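Local atomic coordinates of uncharacterized protein (Bacteroides uniformis, PDB entry 4IYK), a protein that is of unknown function but, as a two-domain DUF3823-family protein of a gut Bacteroides species, may bind carbohydrate. Residues Ile104-Lys110 against Phe125-Lys131; Phe69-Val75 against Val87-Lys93; Ser32-Asn36 against Trp148-Val153; Ile139-Ala143 against Tyr178-Ile182. All coordinates share one frame; numbering follows the deposited sequence.

Contact 1 (Ile104-Lys110 against Phe125-Lys131); sequences IPYIRVK and FSLEAGK
Arg-108 and Glu-128 face each other across two antiparallel strands and carry the polar side of the contact. The arginine chain runs extended from CG to NE, and the glutamate leaves with CG anti to the backbone N (chi1 -177°), which brings the carboxylate beside the guanidinium. NH1 of Arg-108 forms a salt bridge to OE2 of Glu-128 at 3.2 Å, through the anti lone pair of that oxygen, with the carboxylate turned 55° from the guanidinium plane. A water in that plane links NH1 to the carbonyl of Gly-130, while NE is paired with Asp-23. Lys-110 comes at the carboxylate from further along the strand: bends at chi2 and chi3 bring its aliphatic part alongside Glu-128, CE lying 3.7 Å from OE1, and a second water bridges NZ and OE1. Strands 107-117 and 120-129 make a beta hairpin of the E-set-like C-terminal domain, with Arg-108 and Glu-128 a hydrogen-bonded pair whose backbone N and O atoms bond in both directions. On the face bearing Ile-107, Val-109 and Leu-127 the contact is apolar. CD2 of Leu-127 is met by CG2 of Ile-107 at 3.7 Å and by CG2 of Val-109 at 3.9 Å, while the other branch of the valine, CG1, lies against CB of Phe-125. Leu-127 and Ile-107 also rest on Leu-136 of strand 135-144. Beyond the paired strands, Gly-130 N donates to Tyr-106 O at 2.7 Å. CA of Gly-130 makes a CA-H...O contact with Pro-105 O (3.2 Å), and a CB on it would point into that oxygen and clash.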
# COMPACT_ATOMS: atom_id res chain seq x y z
N ILE A 104 -5.34 1.73 -11.25
CA ILE A 104 -6.27 0.63 -11.01
C ILE A 104 -5.57 -0.29 -10.02
O ILE A 104 -4.67 -1.02 -10.46
CB ILE A 104 -6.73 -0.14 -12.30
CG1 ILE A 104 -7.47 0.78 -13.29
CG2 ILE A 104 -7.58 -1.40 -11.94
CD1 ILE A 104 -7.57 0.21 -14.75
N PRO A 105 -5.92 -0.24 -8.70
CA PRO A 105 -5.28 -1.17 -7.75
C PRO A 105 -5.68 -2.60 -8.07
O PRO A 105 -6.75 -2.80 -8.66
CB PRO A 105 -5.82 -0.74 -6.38
CG PRO A 105 -7.12 -0.10 -6.67
CD PRO A 105 -7.01 0.53 -8.05
N TYR A 106 -4.86 -3.60 -7.72
CA TYR A 106 -5.26 -4.98 -7.98
C TYR A 106 -6.45 -5.35 -7.10
O TYR A 106 -7.38 -6.00 -7.54
CB TYR A 106 -4.08 -5.95 -7.75
CG TYR A 106 -2.89 -5.66 -8.65
CD1 TYR A 106 -3.05 -5.55 -10.03
CD2 TYR A 106 -1.61 -5.53 -8.12
CE1 TYR A 106 -1.97 -5.28 -10.86
CE2 TYR A 106 -0.52 -5.25 -8.94
CZ TYR A 106 -0.70 -5.13 -10.31
OH TYR A 106 0.36 -4.86 -11.14
N ILE A 107 -6.42 -4.87 -5.85
CA ILE A 107 -7.44 -5.11 -4.85
C ILE A 107 -7.77 -3.82 -4.10
O ILE A 107 -6.86 -3.08 -3.72
CB ILE A 107 -6.94 -6.22 -3.84
CG1 ILE A 107 -6.77 -7.59 -4.53
CG2 ILE A 107 -7.86 -6.31 -2.58
CD1 ILE A 107 -6.14 -8.65 -3.68
N ARG A 108 -9.07 -3.61 -3.79
CA ARG A 108 -9.55 -2.53 -2.93
C ARG A 108 -10.02 -3.15 -1.61
O ARG A 108 -10.79 -4.10 -1.65
CB ARG A 108 -10.70 -1.76 -3.59
CG ARG A 108 -10.31 -0.92 -4.77
CD ARG A 108 -11.52 -0.21 -5.40
NE ARG A 108 -11.07 0.52 -6.59
CZ ARG A 108 -11.19 0.10 -7.84
NH1 ARG A 108 -11.89 -0.99 -8.12
NH2 ARG A 108 -10.67 0.82 -8.83
N VAL A 109 -9.55 -2.65 -0.45
CA VAL A 109 -10.05 -3.16 0.83
C VAL A 109 -11.31 -2.37 1.16
O VAL A 109 -11.27 -1.14 1.21
CB VAL A 109 -9.03 -3.13 1.97
CG1 VAL A 109 -9.64 -3.69 3.25
CG2 VAL A 109 -7.77 -3.92 1.61
N LYS A 110 -12.43 -3.07 1.35
CA LYS A 110 -13.71 -2.40 1.61
C LYS A 110 -14.18 -2.55 3.05
O LYS A 110 -14.00 -3.60 3.68
CB LYS A 110 -14.81 -2.90 0.66
CG LYS A 110 -14.46 -2.80 -0.84
CD LYS A 110 -14.08 -1.38 -1.31
CE LYS A 110 -15.25 -0.43 -1.48
NZ LYS A 110 -14.79 0.92 -1.91
N PHE A 125 -13.32 -6.92 7.21
CA PHE A 125 -13.26 -6.24 5.92
C PHE A 125 -13.76 -7.13 4.78
O PHE A 125 -13.93 -8.35 4.93
CB PHE A 125 -11.78 -5.80 5.60
CG PHE A 125 -10.76 -6.91 5.58
CD1 PHE A 125 -10.20 -7.40 6.76
CD2 PHE A 125 -10.36 -7.49 4.38
CE1 PHE A 125 -9.26 -8.44 6.74
CE2 PHE A 125 -9.40 -8.52 4.36
CZ PHE A 125 -8.86 -8.98 5.54
N SER A 126 -13.98 -6.49 3.64
CA SER A 126 -14.35 -7.09 2.37
C SER A 126 -13.30 -6.68 1.36
O SER A 126 -12.52 -5.76 1.61
CB SER A 126 -15.75 -6.62 1.94
OG SER A 126 -16.73 -7.38 2.62
N LEU A 127 -13.31 -7.33 0.20
CA LEU A 127 -12.37 -7.06 -0.88
C LEU A 127 -13.08 -6.94 -2.20
O LEU A 127 -14.09 -7.60 -2.43
CB LEU A 127 -11.28 -8.15 -0.98
CG LEU A 127 -10.40 -8.39 0.26
CD1 LEU A 127 -9.52 -9.60 0.07
CD2 LEU A 127 -9.55 -7.20 0.59
N GLU A 128 -12.51 -6.11 -3.06
CA GLU A 128 -13.01 -5.86 -4.40
C GLU A 128 -11.83 -5.98 -5.36
O GLU A 128 -10.77 -5.44 -5.10
CB GLU A 128 -13.65 -4.48 -4.40
CG GLU A 128 -14.29 -4.02 -5.68
CD GLU A 128 -14.82 -2.61 -5.51
OE1 GLU A 128 -15.63 -2.38 -4.59
OE2 GLU A 128 -14.36 -1.72 -6.26
N ALA A 129 -12.01 -6.72 -6.45
CA ALA A 129 -10.96 -6.88 -7.45
C ALA A 129 -10.92 -5.66 -8.37
O ALA A 129 -11.98 -5.16 -8.76
CB ALA A 129 -11.20 -8.15 -8.25
N GLY A 130 -9.70 -5.20 -8.71
CA GLY A 130 -9.46 -4.10 -9.64
C GLY A 130 -9.92 -4.44 -11.04
O GLY A 130 -10.47 -3.59 -11.74
N LYS A 131 -9.71 -5.71 -11.44
CA LYS A 131 -10.18 -6.33 -12.69
C LYS A 131 -10.70 -7.74 -12.36
O LYS A 131 -10.27 -8.29 -11.34
CB LYS A 131 -9.08 -6.36 -13.78
CG LYS A 131 -8.75 -4.98 -14.35
CD LYS A 131 -7.74 -5.09 -15.47
CE LYS A 131 -7.15 -3.75 -15.79
NZ LYS A 131 -6.10 -3.83 -16.83
O HOH W 1 -12.07 -1.45 -10.83
O HOH W 2 -15.68 0.63 -4.68

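Contact 2 (Phe69-Val75 against Val87-Lys93); sequences FAATYDV and VKDFVVK
Val-75 sets its CG2 methyl over one face of the Phe-90 ring, 3.9 Å from the centroid and displaced toward the rim, a CH-pi contact. The valine puts CG2 beside its backbone N, and Phe-90 brings its ring under that methyl by placing CG anti to its own backbone N (chi1 -173°). Tyr-99 meets the same phenylalanine ring edge-to-face, and Ile-17 packs on it from strand 15-23. The Tyr-73 ring reaches along the strands toward Val-92, whose CG2 approaches CE1 at 3.7 Å, and Phe-90 O lies at the ring's edge. The Tyr-73 hydroxyl turns back on its own segment and donates to Phe-69 O at 2.7 Å, which ties the ring to the backbone four residues earlier. Without the ring and hydroxyl, as with an alanine here, Phe-69 O would probably lose this donor and Val-92 CG2 its aromatic neighbour.

Polar groups meet beside the turn in the chain at Asp-89. The Lys-88 chain bends at chi2 and chi3 so that its CD lies 3.4 Å from Asp-74 OD1, and NZ reaches OD2 in a long salt bridge of 3.9 Å. OD1 of Asp-74 is bound by His-45, which may temper its repulsion with the nearby carboxylate of Asp-89.

Tyr-73 N and O both bond to Phe-90, and Val-75 N and O both bond to Val-87. The register slips by one residue between these pairs, with Asp-89 and Phe-90 both opposite Tyr-73 and Asp-89 at positive phi (58°): a G1 beta bulge in the antiparallel hairpin of the transthyretin-like N-terminal domain.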
# COMPACT_ATOMS: atom_id res chain seq x y z
N PHE A 69 15.07 18.31 -11.39
CA PHE A 69 15.51 19.22 -12.44
C PHE A 69 14.38 19.51 -13.40
O PHE A 69 13.67 18.58 -13.81
CB PHE A 69 16.74 18.64 -13.19
CG PHE A 69 18.02 18.78 -12.41
CD1 PHE A 69 18.35 17.86 -11.41
CD2 PHE A 69 18.90 19.82 -12.66
CE1 PHE A 69 19.54 17.99 -10.68
CE2 PHE A 69 20.09 19.95 -11.94
CZ PHE A 69 20.40 19.03 -10.95
N ALA A 70 14.20 20.80 -13.73
CA ALA A 70 13.21 21.25 -14.70
C ALA A 70 13.62 20.67 -16.04
O ALA A 70 14.72 20.97 -16.51
CB ALA A 70 13.14 22.77 -14.75
N ALA A 71 12.81 19.72 -16.55
CA ALA A 71 13.05 18.97 -17.80
C ALA A 71 11.78 18.23 -18.22
O ALA A 71 10.75 18.32 -17.54
CB ALA A 71 14.18 17.97 -17.58
N THR A 72 11.85 17.48 -19.33
CA THR A 72 10.77 16.62 -19.84
C THR A 72 11.19 15.17 -19.59
O THR A 72 12.34 14.80 -19.85
CB THR A 72 10.47 16.93 -21.31
OG1 THR A 72 10.12 18.31 -21.40
CG2 THR A 72 9.34 16.08 -21.87
N TYR A 73 10.27 14.36 -19.05
CA TYR A 73 10.54 12.97 -18.66
C TYR A 73 9.57 11.95 -19.24
O TYR A 73 8.46 12.28 -19.64
CB TYR A 73 10.45 12.85 -17.11
CG TYR A 73 11.45 13.67 -16.33
CD1 TYR A 73 11.20 15.00 -16.02
CD2 TYR A 73 12.61 13.09 -15.83
CE1 TYR A 73 12.12 15.76 -15.28
CE2 TYR A 73 13.53 13.83 -15.09
CZ TYR A 73 13.28 15.16 -14.82
OH TYR A 73 14.19 15.90 -14.10
N ASP A 74 9.97 10.69 -19.16
CA ASP A 74 9.13 9.52 -19.38
C ASP A 74 8.95 8.90 -18.02
O ASP A 74 9.95 8.61 -17.36
CB ASP A 74 9.76 8.55 -20.37
CG ASP A 74 9.86 9.09 -21.78
OD1 ASP A 74 8.89 9.74 -22.24
OD2 ASP A 74 10.91 8.88 -22.42
N VAL A 75 7.70 8.73 -17.56
CA VAL A 75 7.41 8.15 -16.23
C VAL A 75 6.96 6.71 -16.44
O VAL A 75 6.22 6.43 -17.38
CB VAL A 75 6.38 8.99 -15.41
CG1 VAL A 75 6.04 8.34 -14.08
CG2 VAL A 75 6.86 10.41 -15.20
N VAL A 87 3.64 7.18 -18.44
CA VAL A 87 3.22 8.55 -18.74
C VAL A 87 4.38 9.17 -19.56
O VAL A 87 5.41 9.52 -19.00
CB VAL A 87 2.80 9.40 -17.51
CG1 VAL A 87 2.27 10.77 -17.94
CG2 VAL A 87 1.75 8.68 -16.66
N LYS A 88 4.22 9.23 -20.88
CA LYS A 88 5.24 9.80 -21.77
C LYS A 88 5.09 11.33 -21.83
O LYS A 88 3.98 11.85 -21.70
CB LYS A 88 5.14 9.19 -23.19
CG LYS A 88 5.32 7.67 -23.28
CD LYS A 88 6.78 7.19 -23.17
CE LYS A 88 7.47 7.05 -24.51
NZ LYS A 88 8.76 6.30 -24.40
N ASP A 89 6.22 12.05 -22.03
CA ASP A 89 6.34 13.52 -22.16
C ASP A 89 5.78 14.26 -20.93
O ASP A 89 4.96 15.18 -21.04
CB ASP A 89 5.68 14.02 -23.46
CG ASP A 89 6.11 13.28 -24.72
OD1 ASP A 89 7.28 12.82 -24.78
OD2 ASP A 89 5.29 13.15 -25.65
N PHE A 90 6.28 13.87 -19.77
CA PHE A 90 5.94 14.44 -18.48
C PHE A 90 6.84 15.66 -18.24
O PHE A 90 8.05 15.50 -18.04
CB PHE A 90 6.15 13.35 -17.41
CG PHE A 90 5.70 13.69 -16.01
CD1 PHE A 90 4.40 13.39 -15.59
CD2 PHE A 90 6.59 14.23 -15.08
CE1 PHE A 90 4.00 13.66 -14.27
CE2 PHE A 90 6.17 14.51 -13.77
CZ PHE A 90 4.88 14.23 -13.38
N VAL A 91 6.27 16.88 -18.31
CA VAL A 91 7.05 18.11 -18.16
C VAL A 91 7.12 18.55 -16.69
O VAL A 91 6.10 18.73 -16.02
CB VAL A 91 6.51 19.26 -19.08
CG1 VAL A 91 7.24 20.58 -18.83
CG2 VAL A 91 6.61 18.88 -20.55
N VAL A 92 8.36 18.72 -16.20
CA VAL A 92 8.62 19.25 -14.87
C VAL A 92 9.04 20.71 -15.11
O VAL A 92 10.10 20.96 -15.68
CB VAL A 92 9.65 18.43 -14.05
CG1 VAL A 92 10.12 19.19 -12.81
CG2 VAL A 92 9.07 17.07 -13.65
N LYS A 93 8.18 21.65 -14.74
CA LYS A 93 8.45 23.08 -14.89
C LYS A 93 9.37 23.59 -13.77
O LYS A 93 9.44 22.98 -12.69
CB LYS A 93 7.14 23.90 -14.89
CG LYS A 93 6.34 23.76 -16.19
CD LYS A 93 5.48 24.98 -16.46
CE LYS A 93 4.90 24.98 -17.86
NZ LYS A 93 4.14 26.22 -18.15

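Contact 3 (Ser32-Asn36 against Trp148-Val153); sequences SDMEN and WVGNNV
Asn-152 reaches between Glu-35 and Asn-36 and is gripped at both ends of its amide. With CG anti to the backbone N (chi1 -168°), the side chain points across the gap, where ND2 donates to Glu-35 OE1 at 2.8 Å, in the plane of the amide and onto the anti lone pair of the carboxylate oxygen. Asn-36 ND2 in turn donates to Asn-152 OD1 at 2.9 Å in an almost straight bond (176°), coming from above the carbonyl plane. A water accepts from both ND2 and Glu-35 N. Were the amide replaced by the apolar end of a leucine, Glu-35 OE1 and Asn-36 ND2 would probably both lose their mate across the contact. Asp-33 approaches the turn at 150-153 with OD1, which takes a weak bond from Asn-152 N at 3.2 Å and a water shared with Trp-148 O; Gly-150 turns its CA toward OD1, and a CB there would point into that oxygen and clash. The second oxygen, OD2, is bonded by Tyr-217. Beside this polar cluster, the selenium of Met-34, a selenomethionine, lies obliquely 3.9 Å from Trp-148 CZ3, a Met-aromatic contact. The two loops, one between strands 15-23 and 40-44 and the other between 135-144 and 163-166, meet where the N- and C-terminal domains face each other.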
# COMPACT_ATOMS: atom_id res chain seq x y z
N SER A 32 0.82 2.12 -0.05
CA SER A 32 1.80 1.06 -0.29
C SER A 32 2.87 1.12 0.81
O SER A 32 2.59 1.63 1.89
CB SER A 32 2.40 1.21 -1.69
OG SER A 32 3.26 0.13 -2.02
N ASP A 33 4.06 0.56 0.56
CA ASP A 33 5.19 0.65 1.47
C ASP A 33 6.21 1.55 0.78
O ASP A 33 6.43 1.34 -0.41
CB ASP A 33 5.80 -0.74 1.78
CG ASP A 33 4.86 -1.68 2.49
OD1 ASP A 33 4.83 -1.65 3.74
OD2 ASP A 33 4.23 -2.51 1.80
N MSE A 34 6.80 2.55 1.47
CA MSE A 34 7.78 3.45 0.83
C MSE A 34 8.96 2.66 0.24
O MSE A 34 9.41 2.93 -0.88
CB MSE A 34 8.31 4.54 1.80
CG MSE A 34 8.93 5.70 1.04
SE MSE A 34 9.05 7.30 2.11
CE MSE A 34 9.31 8.56 0.69
N GLU A 35 9.43 1.68 1.00
CA GLU A 35 10.50 0.78 0.57
C GLU A 35 9.85 -0.56 0.22
O GLU A 35 9.01 -1.03 0.98
CB GLU A 35 11.53 0.63 1.69
CG GLU A 35 12.62 -0.37 1.40
CD GLU A 35 13.54 -0.63 2.57
OE1 GLU A 35 13.09 -1.16 3.61
OE2 GLU A 35 14.74 -0.30 2.44
N ASN A 36 10.22 -1.17 -0.94
CA ASN A 36 9.71 -2.46 -1.40
C ASN A 36 8.19 -2.41 -1.67
O ASN A 36 7.45 -3.34 -1.37
CB ASN A 36 10.07 -3.60 -0.40
CG ASN A 36 11.55 -3.84 -0.34
OD1 ASN A 36 12.21 -3.95 -1.36
ND2 ASN A 36 12.13 -3.82 0.86
N TRP A 148 4.33 3.71 9.87
CA TRP A 148 4.92 3.17 8.64
C TRP A 148 4.70 1.64 8.55
O TRP A 148 5.24 0.98 7.65
CB TRP A 148 6.40 3.56 8.53
CG TRP A 148 6.53 5.06 8.45
CD1 TRP A 148 6.57 5.93 9.51
CD2 TRP A 148 6.47 5.86 7.26
NE1 TRP A 148 6.52 7.23 9.05
CE2 TRP A 148 6.49 7.22 7.67
CE3 TRP A 148 6.45 5.57 5.89
CZ2 TRP A 148 6.46 8.28 6.75
CZ3 TRP A 148 6.44 6.63 4.97
CH2 TRP A 148 6.47 7.96 5.41
N VAL A 149 3.81 1.12 9.39
CA VAL A 149 3.40 -0.31 9.38
C VAL A 149 3.00 -0.77 7.95
O VAL A 149 2.29 -0.06 7.24
CB VAL A 149 2.24 -0.55 10.40
CG1 VAL A 149 1.05 0.38 10.17
CG2 VAL A 149 1.80 -2.01 10.41
N GLY A 150 3.42 -1.98 7.59
CA GLY A 150 3.08 -2.62 6.32
C GLY A 150 3.83 -3.92 6.19
O GLY A 150 4.52 -4.33 7.13
N ASN A 151 3.74 -4.57 5.02
CA ASN A 151 4.49 -5.77 4.74
C ASN A 151 6.00 -5.52 4.88
O ASN A 151 6.73 -6.45 5.22
CB ASN A 151 4.20 -6.30 3.32
CG ASN A 151 4.88 -7.62 3.03
OD1 ASN A 151 4.60 -8.62 3.68
ND2 ASN A 151 5.83 -7.64 2.06
N ASN A 152 6.45 -4.27 4.65
CA ASN A 152 7.89 -3.97 4.74
C ASN A 152 8.34 -3.57 6.18
O ASN A 152 9.54 -3.62 6.46
CB ASN A 152 8.27 -2.87 3.74
CG ASN A 152 9.77 -2.73 3.59
OD1 ASN A 152 10.45 -3.70 3.27
ND2 ASN A 152 10.33 -1.58 3.98
N VAL A 153 7.40 -3.13 7.05
CA VAL A 153 7.67 -2.63 8.42
C VAL A 153 6.66 -3.31 9.36
O VAL A 153 5.52 -2.87 9.47
CB VAL A 153 7.60 -1.06 8.45
CG1 VAL A 153 7.91 -0.52 9.84
CG2 VAL A 153 8.53 -0.44 7.41
O HOH W 3 6.24 0.27 5.05
O HOH W 4 8.74 0.97 3.92
O HOH W 5 7.18 -5.15 0.91

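Contact 4 (Ile139-Ala143 against Tyr178-Ile182); sequences IQLFA and YTLSI
Strands 139-143 and 178-182 run in roughly the same direction, inclined at 35° with their axes 7.1 Å apart at closest approach, and no hydrogen bond links them. Strand 178-182 touches through its side chains, whereas strand 139-143 also offers backbone atoms. Leu-180 stands between Ile-139 and Leu-141: its CD1 lies 3.6 Å from the backbone N of Leu-141, while CD2 meets Ile-139 CD1 at 3.7 Å. Ile-139 sets CG1 between its backbone N and carbonyl carbon (chi1 57°), a rotation that sends CD1 across to the opposing strand, where it also touches Tyr-178 CD1 at 3.6 Å, the two side chains crossing at about a right angle. At the other end, Leu-141 extends CD2 to within 3.7 Å of Ile-182 CD1, and that methyl also faces Ala-143 CB at 4.3 Å. Phe-199 of strand 196-206 adds to the packing around Leu-141, Ala-143 and Ile-182. Strand 178-183 belongs with 107-117 and 120-129 in one sheet, strand 135-144 with 196-206 in another; two sheets packed face to face through apolar side chains, without hydrogen bonds between these strands, form a beta sandwich, consistent with the E-set clan of this C-terminal domain.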
# COMPACT_ATOMS: atom_id res chain seq x y z
N ILE A 139 -3.92 -12.49 2.88
CA ILE A 139 -4.53 -11.42 3.71
C ILE A 139 -3.73 -11.39 5.02
O ILE A 139 -3.29 -12.44 5.53
CB ILE A 139 -6.07 -11.47 3.92
CG1 ILE A 139 -6.54 -12.80 4.56
CG2 ILE A 139 -6.82 -11.14 2.62
CD1 ILE A 139 -7.94 -12.78 5.23
N GLN A 140 -3.49 -10.17 5.54
CA GLN A 140 -2.71 -10.02 6.74
C GLN A 140 -3.03 -8.73 7.46
O GLN A 140 -3.27 -7.69 6.84
CB GLN A 140 -1.20 -10.07 6.42
CG GLN A 140 -0.31 -10.11 7.66
CD GLN A 140 1.06 -10.67 7.36
OE1 GLN A 140 1.41 -10.97 6.23
NE2 GLN A 140 1.89 -10.73 8.35
N LEU A 141 -3.03 -8.83 8.81
CA LEU A 141 -3.18 -7.70 9.71
C LEU A 141 -1.78 -7.35 10.20
O LEU A 141 -1.25 -8.03 11.09
CB LEU A 141 -4.17 -7.99 10.86
CG LEU A 141 -4.41 -6.84 11.87
CD1 LEU A 141 -4.93 -5.56 11.16
CD2 LEU A 141 -5.40 -7.27 12.97
N PHE A 142 -1.16 -6.34 9.57
CA PHE A 142 0.19 -5.93 9.96
C PHE A 142 0.14 -5.06 11.19
O PHE A 142 -0.79 -4.28 11.36
CB PHE A 142 0.92 -5.20 8.81
CG PHE A 142 1.09 -6.07 7.59
CD1 PHE A 142 2.12 -7.02 7.53
CD2 PHE A 142 0.21 -5.98 6.51
CE1 PHE A 142 2.29 -7.81 6.39
CE2 PHE A 142 0.38 -6.78 5.37
CZ PHE A 142 1.40 -7.70 5.33
N ALA A 143 1.16 -5.18 12.05
CA ALA A 143 1.29 -4.37 13.25
C ALA A 143 2.71 -3.79 13.40
O ALA A 143 3.70 -4.49 13.14
CB ALA A 143 0.94 -5.21 14.49
N TYR A 178 -14.06 -11.10 5.63
CA TYR A 178 -12.82 -11.67 6.14
C TYR A 178 -12.58 -11.18 7.56
O TYR A 178 -12.92 -10.05 7.87
CB TYR A 178 -11.63 -11.32 5.23
CG TYR A 178 -11.70 -11.95 3.85
CD1 TYR A 178 -11.17 -13.22 3.62
CD2 TYR A 178 -12.25 -11.27 2.78
CE1 TYR A 178 -11.20 -13.80 2.35
CE2 TYR A 178 -12.30 -11.84 1.50
CZ TYR A 178 -11.77 -13.10 1.30
OH TYR A 178 -11.79 -13.68 0.05
N THR A 179 -12.03 -12.05 8.42
CA THR A 179 -11.66 -11.71 9.80
C THR A 179 -10.23 -12.15 10.07
O THR A 179 -9.86 -13.28 9.76
CB THR A 179 -12.65 -12.37 10.81
OG1 THR A 179 -13.98 -11.92 10.51
CG2 THR A 179 -12.33 -12.04 12.26
N LEU A 180 -9.42 -11.24 10.66
CA LEU A 180 -8.05 -11.50 11.11
C LEU A 180 -7.95 -11.07 12.57
O LEU A 180 -8.68 -10.18 12.99
CB LEU A 180 -6.96 -10.84 10.23
CG LEU A 180 -6.94 -11.30 8.76
CD1 LEU A 180 -6.18 -10.33 7.90
CD2 LEU A 180 -6.39 -12.75 8.60
N SER A 181 -7.12 -11.76 13.35
CA SER A 181 -7.00 -11.54 14.79
C SER A 181 -5.58 -11.55 15.28
O SER A 181 -4.76 -12.36 14.81
CB SER A 181 -7.73 -12.65 15.55
OG SER A 181 -9.14 -12.47 15.56
N ILE A 182 -5.32 -10.75 16.34
CA ILE A 182 -4.08 -10.74 17.10
C ILE A 182 -4.46 -10.86 18.59
O ILE A 182 -5.20 -10.02 19.10
CB ILE A 182 -3.14 -9.54 16.84
CG1 ILE A 182 -2.75 -9.42 15.33
CG2 ILE A 182 -1.87 -9.66 17.72
CD1 ILE A 182 -2.37 -8.00 14.91

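Overall arrangement
From the N terminus, the loop at 32-36 comes first and pairs only much later in the chain with 148-153, so contact 3 closes a long span that holds both contact 2 and contact 1. Contact 2 closes the hairpin of the N-terminal domain before contact 1, in the hairpin of strands 107-117 and 120-129, and their centres lie about 31 Å apart. Strand 135-144 follows, and contact 4 crosses contact 3 because residues 148-153 fall between 139-143 and 178-182. Contacts 1 and 4 touch through Phe-125, Leu-127, Ile-139, Tyr-178 and Leu-180, joining the hairpin to the sandwich interior. Phe-142 and Ala-143 pack against Val-149, linking contact 4 to the interdomain contact 3.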